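Local structure of sugar ABC transporter (Agrobacterium radiobacter, 4RXT) at residues Ile10-Thr15 / Ala144-Gln149; Ile115-Leu120 / Leu155-Thr160; Asn57-Lys62 / Ala84-Ile89; Ile183-Ile188 / Gly209-Glu214. The protein binds alpha-L-arabinopyranose in the cleft between its two lobes and probably serves as the solute-binding component of a sugar ABC transporter. All coordinates share one frame; numbering follows the deposited sequence.

Contact 1: Ile10-Thr15 / Ala144-Gln149. With ARA (alpha-L-arabinopyranose), chain B.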
loop_
_atom_site.group_PDB
_atom_site.type_symbol
_atom_site.label_atom_id
_atom_site.label_comp_id
_atom_site.label_asym_id
_atom_site.label_seq_id
_atom_site.Cartn_x
_atom_site.Cartn_y
_atom_site.Cartn_z
ATOM N N ILE A 10 6.486 -12.712 5.009
ATOM C CA ILE A 10 6.349 -12.864 3.570
ATOM C C ILE A 10 5.692 -11.606 3.052
ATOM O O ILE A 10 4.528 -11.331 3.323
ATOM C CB ILE A 10 5.481 -14.098 3.192
ATOM C CG1 ILE A 10 6.065 -15.364 3.820
ATOM C CG2 ILE A 10 5.370 -14.235 1.665
ATOM C CD1 ILE A 10 5.161 -16.570 3.732
ATOM N N VAL A 11 6.459 -10.830 2.305
ATOM C CA VAL A 11 5.980 -9.588 1.722
ATOM C C VAL A 11 5.564 -9.793 0.273
ATOM O O VAL A 11 5.824 -10.856 -0.295
ATOM C CB VAL A 11 7.001 -8.460 1.846
ATOM C CG1 VAL A 11 7.271 -8.172 3.329
ATOM C CG2 VAL A 11 8.286 -8.808 1.098
ATOM N N LYS A 12 4.884 -8.803 -0.311
ATOM C CA LYS A 12 4.437 -8.943 -1.722
ATOM C C LYS A 12 5.602 -8.867 -2.721
ATOM O O LYS A 12 5.529 -9.439 -3.793
ATOM C CB LYS A 12 3.422 -7.857 -2.103
ATOM C CG LYS A 12 2.147 -7.826 -1.282
ATOM C CD LYS A 12 1.134 -6.902 -1.911
ATOM C CE LYS A 12 -0.139 -6.780 -1.105
ATOM N NZ LYS A 12 -1.150 -5.998 -1.881
ATOM N N ASP A 13 6.626 -8.046 -2.420
ATOM C CA ASP A 13 7.683 -7.775 -3.404
ATOM C C ASP A 13 8.896 -7.211 -2.671
ATOM O O ASP A 13 8.878 -6.083 -2.197
ATOM C CB ASP A 13 7.181 -6.783 -4.470
ATOM C CG ASP A 13 8.261 -6.419 -5.545
ATOM O OD1 ASP A 13 9.447 -6.805 -5.405
ATOM O OD2 ASP A 13 7.939 -5.706 -6.517
ATOM N N THR A 14 9.946 -8.012 -2.594
ATOM C CA THR A 14 11.163 -7.624 -1.854
ATOM C C THR A 14 11.969 -6.484 -2.477
ATOM O O THR A 14 12.829 -5.935 -1.803
ATOM C CB THR A 14 12.105 -8.835 -1.679
ATOM O OG1 THR A 14 12.506 -9.321 -2.979
ATOM C CG2 THR A 14 11.434 -9.949 -0.857
ATOM N N THR A 15 11.697 -6.149 -3.735
ATOM C CA THR A 15 12.385 -5.070 -4.454
ATOM C C THR A 15 11.762 -3.684 -4.280
ATOM O O THR A 15 12.304 -2.696 -4.737
ATOM C CB THR A 15 12.452 -5.370 -5.973
ATOM O OG1 THR A 15 11.155 -5.223 -6.570
ATOM C CG2 THR A 15 12.973 -6.789 -6.235
ATOM N N ALA A 144 -5.947 -6.934 -5.765
ATOM C CA ALA A 144 -5.297 -6.751 -4.458
ATOM C C ALA A 144 -6.297 -6.229 -3.448
ATOM O O ALA A 144 -7.043 -5.326 -3.741
ATOM C CB ALA A 144 -4.090 -5.783 -4.548
ATOM N N GLY A 145 -6.292 -6.761 -2.253
ATOM C CA GLY A 145 -7.237 -6.305 -1.236
ATOM C C GLY A 145 -7.092 -4.809 -0.936
ATOM O O GLY A 145 -8.045 -4.049 -0.949
ATOM N N SER A 146 -5.856 -4.395 -0.649
ATOM C CA SER A 146 -5.593 -2.993 -0.272
ATOM C C SER A 146 -6.034 -2.050 -1.408
ATOM O O SER A 146 -6.731 -1.047 -1.186
ATOM C CB SER A 146 -4.117 -2.780 0.078
ATOM O OG SER A 146 -3.340 -3.205 -1.007
ATOM N N LEU A 147 -5.607 -2.368 -2.623
ATOM C CA LEU A 147 -5.833 -1.451 -3.760
ATOM C C LEU A 147 -7.310 -1.367 -4.188
ATOM O O LEU A 147 -7.799 -0.294 -4.584
ATOM C CB LEU A 147 -4.967 -1.832 -4.953
ATOM C CG LEU A 147 -3.461 -1.974 -4.636
ATOM C CD1 LEU A 147 -2.688 -2.275 -5.929
ATOM C CD2 LEU A 147 -2.856 -0.781 -3.889
ATOM N N GLU A 148 -7.994 -2.521 -4.162
ATOM C CA GLU A 148 -9.431 -2.512 -4.502
ATOM C C GLU A 148 -10.240 -1.681 -3.490
ATOM O O GLU A 148 -11.187 -0.949 -3.844
ATOM C CB GLU A 148 -9.964 -3.920 -4.642
ATOM C CG GLU A 148 -9.355 -4.665 -5.820
ATOM C CD GLU A 148 -9.541 -3.999 -7.192
ATOM O OE1 GLU A 148 -10.548 -3.278 -7.430
ATOM O OE2 GLU A 148 -8.691 -4.244 -8.078
ATOM N N GLN A 149 -9.851 -1.764 -2.223
ATOM C CA GLN A 149 -10.508 -0.930 -1.206
ATOM C C GLN A 149 -10.234 0.568 -1.396
ATOM O O GLN A 149 -11.111 1.396 -1.212
ATOM C CB GLN A 149 -10.153 -1.379 0.200
ATOM C CG GLN A 149 -10.778 -2.713 0.510
ATOM C CD GLN A 149 -10.476 -3.181 1.902
ATOM O OE1 GLN A 149 -9.387 -2.984 2.384
ATOM N NE2 GLN A 149 -11.441 -3.809 2.557
HETATM C C1 ARA B . 1.508 -0.120 -0.781
HETATM C C2 ARA B . 0.290 -1.026 -0.518
HETATM C C3 ARA B . 0.643 -2.460 -0.873
HETATM C C4 ARA B . 1.226 -2.565 -2.293
HETATM C C5 ARA B . 1.616 -1.248 -2.818
HETATM O O1 ARA B . 0.707 1.047 -0.924
HETATM O O2 ARA B . -0.089 -0.982 0.870
HETATM O O3 ARA B . -0.521 -3.275 -0.657
HETATM O O4 ARA B . 0.253 -2.942 -3.271
HETATM O O5 ARA B . 2.337 -0.408 -1.900
#
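O3 of the bound arabinopyranose is the polar atom at which Lys-12 and Ser-146 converge. Lys-12 NZ donates to O3 over 3.1 Å, and Ser-146 OG lies 2.8 Å from the same O3, though where its single proton points remains open. The two groups come from different directions, subtending about 76° at O3, and NZ and OG themselves stay 3.7 Å apart. Lys-12 spans the gap with an unkinked chain beyond CG, which carries the ammonium group from the segment that holds strand 9-11 to the first turn of helix 145-161. There its NZ also passes Ala-144 CB at 4.0 Å. Ala-144 is the N-cap residue, and with Ser-146 two residues on, the helix's first turn faces the sugar. Leu-147 adds an apolar flank: its CD2 approaches O4 of the sugar at 3.8 Å. On the loop side, Thr-15 N donates to Asp-13 OD1 over 2.9 Å, making an Asx turn just after Lys-12. Thr-15 OG1 reaches Asp-13 OD1 from the same face of the carboxylate at 2.6 Å. Asp-93 also binds the sugar and forms a long, weak ion pair with Lys-12 NZ; Glu-45, Arg-150, Asp-227 and Gln-247 hydrogen-bond to it as well, and Asn-201 lines the pocket. The two segments bury little of each other, and O3 is the direct polar bridge between them: an ammonium and a hydroxyl from different lobes share one sugar oxygen, as expected of a periplasmic binding protein whose lobes close over their solute.

Contact 2: Ile115-Leu120 / Leu155-Thr160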
loop_
_atom_site.group_PDB
_atom_site.type_symbol
_atom_site.label_atom_id
_atom_site.label_comp_id
_atom_site.label_asym_id
_atom_site.label_seq_id
_atom_site.Cartn_x
_atom_site.Cartn_y
_atom_site.Cartn_z
ATOM N N ILE A 115 -9.837 9.651 1.853
ATOM C CA ILE A 115 -8.840 10.714 2.159
ATOM C C ILE A 115 -8.170 11.251 0.889
ATOM O O ILE A 115 -8.016 12.442 0.698
ATOM C CB ILE A 115 -7.769 10.180 3.155
ATOM C CG1 ILE A 115 -8.388 10.033 4.544
ATOM C CG2 ILE A 115 -6.557 11.106 3.257
ATOM C CD1 ILE A 115 -7.528 9.283 5.537
ATOM N N ALA A 116 -7.880 10.342 -0.023
ATOM C CA ALA A 116 -7.249 10.708 -1.289
ATOM C C ALA A 116 -8.210 11.522 -2.145
ATOM O O ALA A 116 -7.792 12.491 -2.819
ATOM C CB ALA A 116 -6.769 9.477 -2.041
ATOM N N ALA A 117 -9.493 11.101 -2.144
ATOM C CA ALA A 117 -10.525 11.849 -2.889
ATOM C C ALA A 117 -10.647 13.289 -2.379
ATOM O O ALA A 117 -10.640 14.255 -3.183
ATOM C CB ALA A 117 -11.882 11.149 -2.844
ATOM N N ASP A 118 -10.690 13.413 -1.050
ATOM C CA ASP A 118 -10.775 14.735 -0.429
ATOM C C ASP A 118 -9.553 15.568 -0.835
ATOM O O ASP A 118 -9.669 16.758 -1.106
ATOM C CB ASP A 118 -10.867 14.648 1.089
ATOM C CG ASP A 118 -12.155 14.009 1.588
ATOM O OD1 ASP A 118 -13.200 14.097 0.887
ATOM O OD2 ASP A 118 -12.086 13.503 2.732
ATOM N N GLY A 119 -8.375 14.935 -0.854
ATOM C CA GLY A 119 -7.095 15.657 -1.137
ATOM C C GLY A 119 -7.087 16.092 -2.580
ATOM O O GLY A 119 -6.669 17.183 -2.922
ATOM N N LEU A 120 -7.611 15.243 -3.466
ATOM C CA LEU A 120 -7.611 15.552 -4.887
ATOM C C LEU A 120 -8.555 16.716 -5.198
ATOM O O LEU A 120 -8.243 17.642 -5.929
ATOM C CB LEU A 120 -7.997 14.314 -5.712
ATOM C CG LEU A 120 -7.995 14.491 -7.215
ATOM C CD1 LEU A 120 -6.600 14.822 -7.665
ATOM C CD2 LEU A 120 -8.410 13.250 -7.986
ATOM N N LEU A 155 -13.741 6.200 -5.294
ATOM C CA LEU A 155 -14.862 6.329 -6.216
ATOM C C LEU A 155 -16.155 6.742 -5.471
ATOM O O LEU A 155 -16.880 7.613 -5.940
ATOM C CB LEU A 155 -15.076 5.044 -7.040
ATOM C CG LEU A 155 -13.979 4.706 -8.064
ATOM C CD1 LEU A 155 -14.245 3.369 -8.723
ATOM C CD2 LEU A 155 -13.807 5.827 -9.093
ATOM N N ASP A 156 -16.418 6.119 -4.326
ATOM C CA ASP A 156 -17.579 6.407 -3.532
ATOM C C ASP A 156 -17.594 7.860 -3.048
ATOM O O ASP A 156 -18.598 8.567 -3.117
ATOM C CB ASP A 156 -17.638 5.465 -2.326
ATOM C CG ASP A 156 -17.971 4.002 -2.709
ATOM O OD1 ASP A 156 -18.327 3.709 -3.879
ATOM O OD2 ASP A 156 -17.851 3.144 -1.799
ATOM N N GLN A 157 -16.452 8.331 -2.573
ATOM C CA GLN A 157 -16.368 9.700 -2.039
ATOM C C GLN A 157 -16.560 10.690 -3.195
ATOM O O GLN A 157 -17.254 11.700 -3.101
ATOM C CB GLN A 157 -14.993 9.883 -1.351
ATOM C CG GLN A 157 -14.872 11.191 -0.585
ATOM C CD GLN A 157 -15.617 11.217 0.736
ATOM O OE1 GLN A 157 -16.534 10.441 0.973
ATOM N NE2 GLN A 157 -15.230 12.120 1.607
ATOM N N VAL A 158 -15.920 10.400 -4.324
ATOM C CA VAL A 158 -16.101 11.267 -5.482
ATOM C C VAL A 158 -17.562 11.385 -5.876
ATOM O O VAL A 158 -18.097 12.484 -6.186
ATOM C CB VAL A 158 -15.217 10.853 -6.667
ATOM C CG1 VAL A 158 -15.591 11.624 -7.934
ATOM C CG2 VAL A 158 -13.767 11.189 -6.329
ATOM N N LYS A 159 -18.204 10.240 -5.897
ATOM C CA LYS A 159 -19.598 10.195 -6.346
ATOM C C LYS A 159 -20.551 10.991 -5.460
ATOM O O LYS A 159 -21.442 11.699 -5.973
ATOM C CB LYS A 159 -20.082 8.778 -6.431
ATOM C CG LYS A 159 -21.530 8.729 -6.950
ATOM C CD LYS A 159 -22.019 7.383 -7.366
ATOM C CE LYS A 159 -23.482 7.499 -7.762
ATOM N NZ LYS A 159 -23.757 7.911 -9.155
ATOM N N THR A 160 -20.376 10.920 -4.152
ATOM C CA THR A 160 -21.353 11.569 -3.255
ATOM C C THR A 160 -20.947 13.012 -2.886
ATOM O O THR A 160 -21.768 13.935 -2.829
ATOM C CB THR A 160 -21.644 10.738 -2.006
ATOM O OG1 THR A 160 -20.478 10.604 -1.248
ATOM C CG2 THR A 160 -22.077 9.360 -2.391
#
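Gln-157 and Asp-118 meet with their side chains at about a right angle, the amide and carboxylate planes turned 56° apart. The bond between them is nonetheless well directed: Gln-157 NE2 donates to Asp-118 OD1 over 2.9 Å, with an N-H...O angle of 173°. OD1 lies almost in the amide plane, and the donor arrives on the syn side of the carboxylate, somewhat out of its plane. Asp-118 OD1 has a second partner in the hydroxyl of Tyr-162. A bend at chi2 turns the Gln-157 amide toward Asp-118 while leaving its aliphatic root against the other helix. There Gln-157 CB rests 3.7 Å from Ala-117 CB, a methyl directed into the interface. Val-158 reaches the same methyl from a neighbouring position, its CG2 being 4.0 Å from Ala-117 CB. The helix segments 115-120 and 155-160 run with their directions 47° apart and their axes 8.5 Å from each other, with the small Ala-117 at the point where the backbones come nearest. Both helices cover the sheet of the second lobe in the Rossmann-like fold of this family; helix 145-161 is the crossover of a beta-alpha-beta unit joining strands 133-139 and 165-172. Val-158 accordingly also packs on Leu-165 and Val-167, whereas Ala-116 and Leu-120 face Ile-224 on strand 222-226.

Contact 3: Asn57-Lys62 / Ala84-Ile89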
loop_
_atom_site.group_PDB
_atom_site.type_symbol
_atom_site.label_atom_id
_atom_site.label_comp_id
_atom_site.label_asym_id
_atom_site.label_seq_id
_atom_site.Cartn_x
_atom_site.Cartn_y
_atom_site.Cartn_z
ATOM N N ASN A 57 6.130 -23.386 1.295
ATOM C CA ASN A 57 7.461 -23.843 1.689
ATOM C C ASN A 57 7.740 -23.422 3.140
ATOM O O ASN A 57 8.310 -24.172 3.935
ATOM C CB ASN A 57 8.523 -23.221 0.766
ATOM C CG ASN A 57 9.045 -24.175 -0.268
ATOM O OD1 ASN A 57 9.652 -25.196 0.064
ATOM N ND2 ASN A 57 8.861 -23.821 -1.533
ATOM N N ALA A 58 7.343 -22.197 3.483
ATOM C CA ALA A 58 7.543 -21.715 4.850
ATOM C C ALA A 58 6.719 -22.567 5.853
ATOM O O ALA A 58 7.205 -22.965 6.918
ATOM C CB ALA A 58 7.201 -20.236 4.962
ATOM N N VAL A 59 5.489 -22.895 5.471
ATOM C CA VAL A 59 4.636 -23.771 6.280
ATOM C C VAL A 59 5.299 -25.129 6.510
ATOM O O VAL A 59 5.304 -25.641 7.647
ATOM C CB VAL A 59 3.232 -23.938 5.652
ATOM C CG1 VAL A 59 2.458 -25.050 6.362
ATOM C CG2 VAL A 59 2.448 -22.629 5.719
ATOM N N ALA A 60 5.881 -25.683 5.445
ATOM C CA ALA A 60 6.489 -26.989 5.505
ATOM C C ALA A 60 7.661 -27.055 6.494
ATOM O O ALA A 60 8.007 -28.116 7.022
ATOM C CB ALA A 60 6.934 -27.411 4.133
ATOM N N GLY A 61 8.275 -25.908 6.726
ATOM C CA GLY A 61 9.376 -25.772 7.698
ATOM C C GLY A 61 8.981 -25.687 9.169
ATOM O O GLY A 61 9.835 -25.577 10.061
ATOM N N LYS A 62 7.684 -25.754 9.441
ATOM C CA LYS A 62 7.178 -25.808 10.819
ATOM C C LYS A 62 7.618 -24.616 11.709
ATOM O O LYS A 62 8.094 -24.784 12.841
ATOM C CB LYS A 62 7.558 -27.117 11.480
ATOM C CG LYS A 62 6.948 -28.313 10.770
ATOM C CD LYS A 62 7.401 -29.617 11.416
ATOM C CE LYS A 62 6.861 -30.824 10.670
ATOM N NZ LYS A 62 5.393 -30.991 10.886
ATOM N N ALA A 84 -2.991 -22.232 7.861
ATOM C CA ALA A 84 -3.523 -22.047 9.201
ATOM C C ALA A 84 -3.816 -23.356 9.919
ATOM O O ALA A 84 -3.935 -23.358 11.149
ATOM C CB ALA A 84 -4.776 -21.167 9.169
ATOM N N LYS A 85 -3.981 -24.441 9.154
ATOM C CA LYS A 85 -4.196 -25.788 9.737
ATOM C C LYS A 85 -3.016 -26.296 10.543
ATOM O O LYS A 85 -3.164 -27.165 11.385
ATOM C CB LYS A 85 -4.563 -26.810 8.672
ATOM C CG LYS A 85 -5.914 -26.503 8.065
ATOM C CD LYS A 85 -6.271 -27.383 6.897
ATOM C CE LYS A 85 -7.600 -26.933 6.299
ATOM N NZ LYS A 85 -8.238 -28.004 5.455
ATOM N N SER A 86 -1.843 -25.753 10.275
ATOM C CA SER A 86 -0.652 -26.119 11.049
ATOM C C SER A 86 0.195 -24.989 11.673
ATOM O O SER A 86 1.001 -25.249 12.559
ATOM C CB SER A 86 0.246 -26.987 10.168
ATOM O OG SER A 86 0.878 -26.227 9.159
ATOM N N VAL A 87 0.033 -23.754 11.202
ATOM C CA VAL A 87 0.814 -22.597 11.658
ATOM C C VAL A 87 -0.113 -21.379 11.848
ATOM O O VAL A 87 -0.911 -21.088 10.965
ATOM C CB VAL A 87 1.892 -22.228 10.593
ATOM C CG1 VAL A 87 2.745 -21.047 11.037
ATOM C CG2 VAL A 87 2.806 -23.415 10.299
ATOM N N PRO A 88 -0.028 -20.666 12.986
ATOM C CA PRO A 88 -0.809 -19.419 13.064
ATOM C C PRO A 88 -0.296 -18.349 12.112
ATOM O O PRO A 88 0.929 -18.118 12.021
ATOM C CB PRO A 88 -0.649 -18.939 14.506
ATOM C CG PRO A 88 0.452 -19.718 15.057
ATOM C CD PRO A 88 0.749 -20.909 14.202
ATOM N N ILE A 89 -1.257 -17.672 11.487
ATOM C CA ILE A 89 -0.984 -16.707 10.416
ATOM C C ILE A 89 -1.471 -15.355 10.864
ATOM O O ILE A 89 -2.603 -15.190 11.279
ATOM C CB ILE A 89 -1.669 -17.087 9.080
ATOM C CG1 ILE A 89 -1.462 -18.583 8.748
ATOM C CG2 ILE A 89 -1.236 -16.152 7.941
ATOM C CD1 ILE A 89 -0.022 -18.986 8.528
HETATM O O HOH W 1 3.550 -26.849 9.314
#
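The last turn of helix 48-60 draws near the loop ahead of strand 89-92 with Val-59 and Val-87 as the nearest pair of backbones, their CA atoms 6.7 Å apart, before the chain leaves the helix at Lys-62 with a positive phi of 57°. Val-59 carries the contact through CG1, which its first torsion (169°) places opposite the backbone N. This methyl lies 3.4 Å from Ser-86 OG and 4.3 Å from Val-87 CG2, so one branch touches both a hydroxyl and an apolar neighbour. Strand 66-68, which follows the first segment, and strand 89-92, which begins at the end of the second, are parallel neighbours in the sheet of the first lobe, joined through helix 77-84 in a beta-alpha-beta crossover of the Rossmann-like fold. Val-59 and Val-87 both pack on Ile-66 at the start of strand 66-68, and Val-59 also touches Ala-83 of the crossover helix. At the exposed edge a water links the segments: it donates to Val-59 O at 2.7 Å and is hydrogen-bonded to Ser-86 OG, also at 2.7 Å. Val-59 O additionally accepts from Lys-62 N over 3.0 Å, the bond that closes the turn at the helix end.

Contact 4: Ile183-Ile188 / Gly209-Glu214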
loop_
_atom_site.group_PDB
_atom_site.type_symbol
_atom_site.label_atom_id
_atom_site.label_comp_id
_atom_site.label_asym_id
_atom_site.label_seq_id
_atom_site.Cartn_x
_atom_site.Cartn_y
_atom_site.Cartn_z
ATOM N N ILE A 183 0.766 4.837 -19.065
ATOM C CA ILE A 183 -0.691 4.996 -18.959
ATOM C C ILE A 183 -1.006 6.483 -18.772
ATOM O O ILE A 183 -1.872 7.020 -19.430
ATOM C CB ILE A 183 -1.236 4.209 -17.794
ATOM C CG1 ILE A 183 -1.220 2.714 -18.115
ATOM C CG2 ILE A 183 -2.692 4.585 -17.554
ATOM C CD1 ILE A 183 -1.420 1.825 -16.916
ATOM N N MET A 184 -0.268 7.160 -17.873
ATOM C CA MET A 184 -0.564 8.558 -17.596
ATOM C C MET A 184 -0.382 9.421 -18.844
ATOM O O MET A 184 -1.254 10.251 -19.179
ATOM C CB MET A 184 0.290 9.093 -16.425
ATOM C CG MET A 184 -0.016 10.534 -16.038
ATOM S SD MET A 184 -1.592 10.817 -15.188
ATOM C CE MET A 184 -2.926 10.418 -16.264
ATOM N N THR A 185 0.720 9.185 -19.557
ATOM C CA THR A 185 1.029 9.947 -20.766
ATOM C C THR A 185 -0.053 9.686 -21.848
ATOM O O THR A 185 -0.507 10.618 -22.530
ATOM C CB THR A 185 2.451 9.590 -21.273
ATOM O OG1 THR A 185 3.426 9.851 -20.234
ATOM C CG2 THR A 185 2.808 10.479 -22.423
ATOM N N ASP A 186 -0.476 8.418 -21.950
ATOM C CA ASP A 186 -1.498 8.019 -22.932
ATOM C C ASP A 186 -2.826 8.687 -22.619
ATOM O O ASP A 186 -3.479 9.248 -23.502
ATOM C CB ASP A 186 -1.742 6.491 -22.961
ATOM C CG ASP A 186 -0.560 5.676 -23.533
ATOM O OD1 ASP A 186 0.442 6.261 -24.013
ATOM O OD2 ASP A 186 -0.644 4.415 -23.514
ATOM N N LEU A 187 -3.180 8.656 -21.348
ATOM C CA LEU A 187 -4.469 9.172 -20.870
ATOM C C LEU A 187 -4.604 10.644 -21.139
ATOM O O LEU A 187 -5.594 11.125 -21.646
ATOM C CB LEU A 187 -4.693 8.893 -19.361
ATOM C CG LEU A 187 -5.083 7.471 -18.929
ATOM C CD1 LEU A 187 -5.172 7.349 -17.410
ATOM C CD2 LEU A 187 -6.363 7.002 -19.606
ATOM N N ILE A 188 -3.559 11.393 -20.837
ATOM C CA ILE A 188 -3.660 12.826 -20.949
ATOM C C ILE A 188 -3.573 13.306 -22.392
ATOM O O ILE A 188 -4.239 14.256 -22.774
ATOM C CB ILE A 188 -2.644 13.527 -20.021
ATOM C CG1 ILE A 188 -2.919 15.019 -19.998
ATOM C CG2 ILE A 188 -1.204 13.299 -20.445
ATOM C CD1 ILE A 188 -1.917 15.729 -19.158
ATOM N N GLY A 209 3.859 10.374 -11.102
ATOM C CA GLY A 209 4.603 11.558 -10.750
ATOM C C GLY A 209 5.670 11.845 -11.787
ATOM O O GLY A 209 5.867 13.021 -12.173
ATOM N N GLN A 210 6.379 10.799 -12.209
ATOM C CA GLN A 210 7.452 10.923 -13.221
ATOM C C GLN A 210 6.880 11.512 -14.509
ATOM O O GLN A 210 7.452 12.390 -15.122
ATOM C CB GLN A 210 8.153 9.591 -13.469
ATOM C CG GLN A 210 9.445 9.651 -14.283
ATOM C CD GLN A 210 10.620 10.260 -13.542
ATOM O OE1 GLN A 210 10.939 9.864 -12.416
ATOM N NE2 GLN A 210 11.300 11.182 -14.187
ATOM N N ALA A 211 5.727 11.017 -14.941
ATOM C CA ALA A 211 5.085 11.533 -16.160
ATOM C C ALA A 211 4.748 13.036 -16.065
ATOM O O ALA A 211 4.971 13.834 -17.010
ATOM C CB ALA A 211 3.787 10.757 -16.464
ATOM N N ILE A 212 4.193 13.424 -14.912
ATOM C CA ILE A 212 3.869 14.821 -14.690
ATOM C C ILE A 212 5.128 15.707 -14.600
ATOM O O ILE A 212 5.165 16.775 -15.228
ATOM C CB ILE A 212 2.995 14.968 -13.431
ATOM C CG1 ILE A 212 1.630 14.244 -13.635
ATOM C CG2 ILE A 212 2.726 16.435 -13.091
ATOM C CD1 ILE A 212 0.908 14.484 -14.951
ATOM N N ALA A 213 6.145 15.252 -13.865
ATOM C CA ALA A 213 7.435 15.999 -13.735
ATOM C C ALA A 213 8.095 16.189 -15.109
ATOM O O ALA A 213 8.509 17.316 -15.486
ATOM C CB ALA A 213 8.398 15.255 -12.815
ATOM N N GLU A 214 8.220 15.093 -15.860
ATOM C CA GLU A 214 8.978 15.112 -17.118
ATOM C C GLU A 214 8.335 15.972 -18.173
ATOM O O GLU A 214 8.988 16.550 -19.013
ATOM C CB GLU A 214 9.185 13.698 -17.661
ATOM C CG GLU A 214 10.157 12.829 -16.851
ATOM C CD GLU A 214 10.226 11.395 -17.355
ATOM O OE1 GLU A 214 9.361 10.987 -18.178
ATOM O OE2 GLU A 214 11.160 10.690 -16.894
#
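Ala-211 is the first residue of 209-214 to touch the other helix, its CB pointing at Met-184 and lying 3.8 Å from Met-184 CG. The same methyl is 3.9 Å from Thr-185 OG1, a plain van der Waals approach, since that hydroxyl is hydrogen-bonded within its own helix to Leu-181 O. This one methyl thus sits against two successive side chains, and the backbones are nearest here, with the CA atoms of Thr-185 and Ala-211 separated by 6.3 Å. Ile-212 follows with its CB off to one side, but the branch through CG1 swings CD1 back to 4.2 Å from Met-184 CG, where the two chains cross obliquely. Chi1 (-177°) puts Met-184 CG opposite its backbone N and against Ala-211, while bends at chi2 and chi3 turn SD and CE off toward the sheet. Last comes Glu-214, whose OE2 accepts from Gln-210 NE2 over 2.8 Å; the 134° angle at the hydrogen marks a bent bond within one helix turn. The two helix segments diverge by 58° at an axis distance of 9.3 Å. Within the Rossmann-like second lobe, helix 202-214 is the crossover between parallel strands 194-199 and 222-226; it is flanked by helix 230-238 through Phe-235, which touches Gln-210 and Ala-213, while Met-184 of helix 177-190 lies on Val-136 of strand 133-139.

How the contacts relate
Contact 1 is the one that holds the sugar, and it spans the cleft: its strand 9-11 belongs to the first lobe's sheet, its helix 145-161 to the second lobe. Contact 2 uses the same helix farther along, its centre about 22 Å from that of contact 1, and Ala-117 has its side chain about 10 Å from that of the ligand-binding Arg-150. Contact 4 lies in the same lobe, with its centre about 21 Å from that of contact 2. Contact 3 sits far out in the first lobe, its centre about 40 Å from that of contact 2 and about 43 Å from that of contact 4, while the centre of contact 1 is about 20 Å from its own.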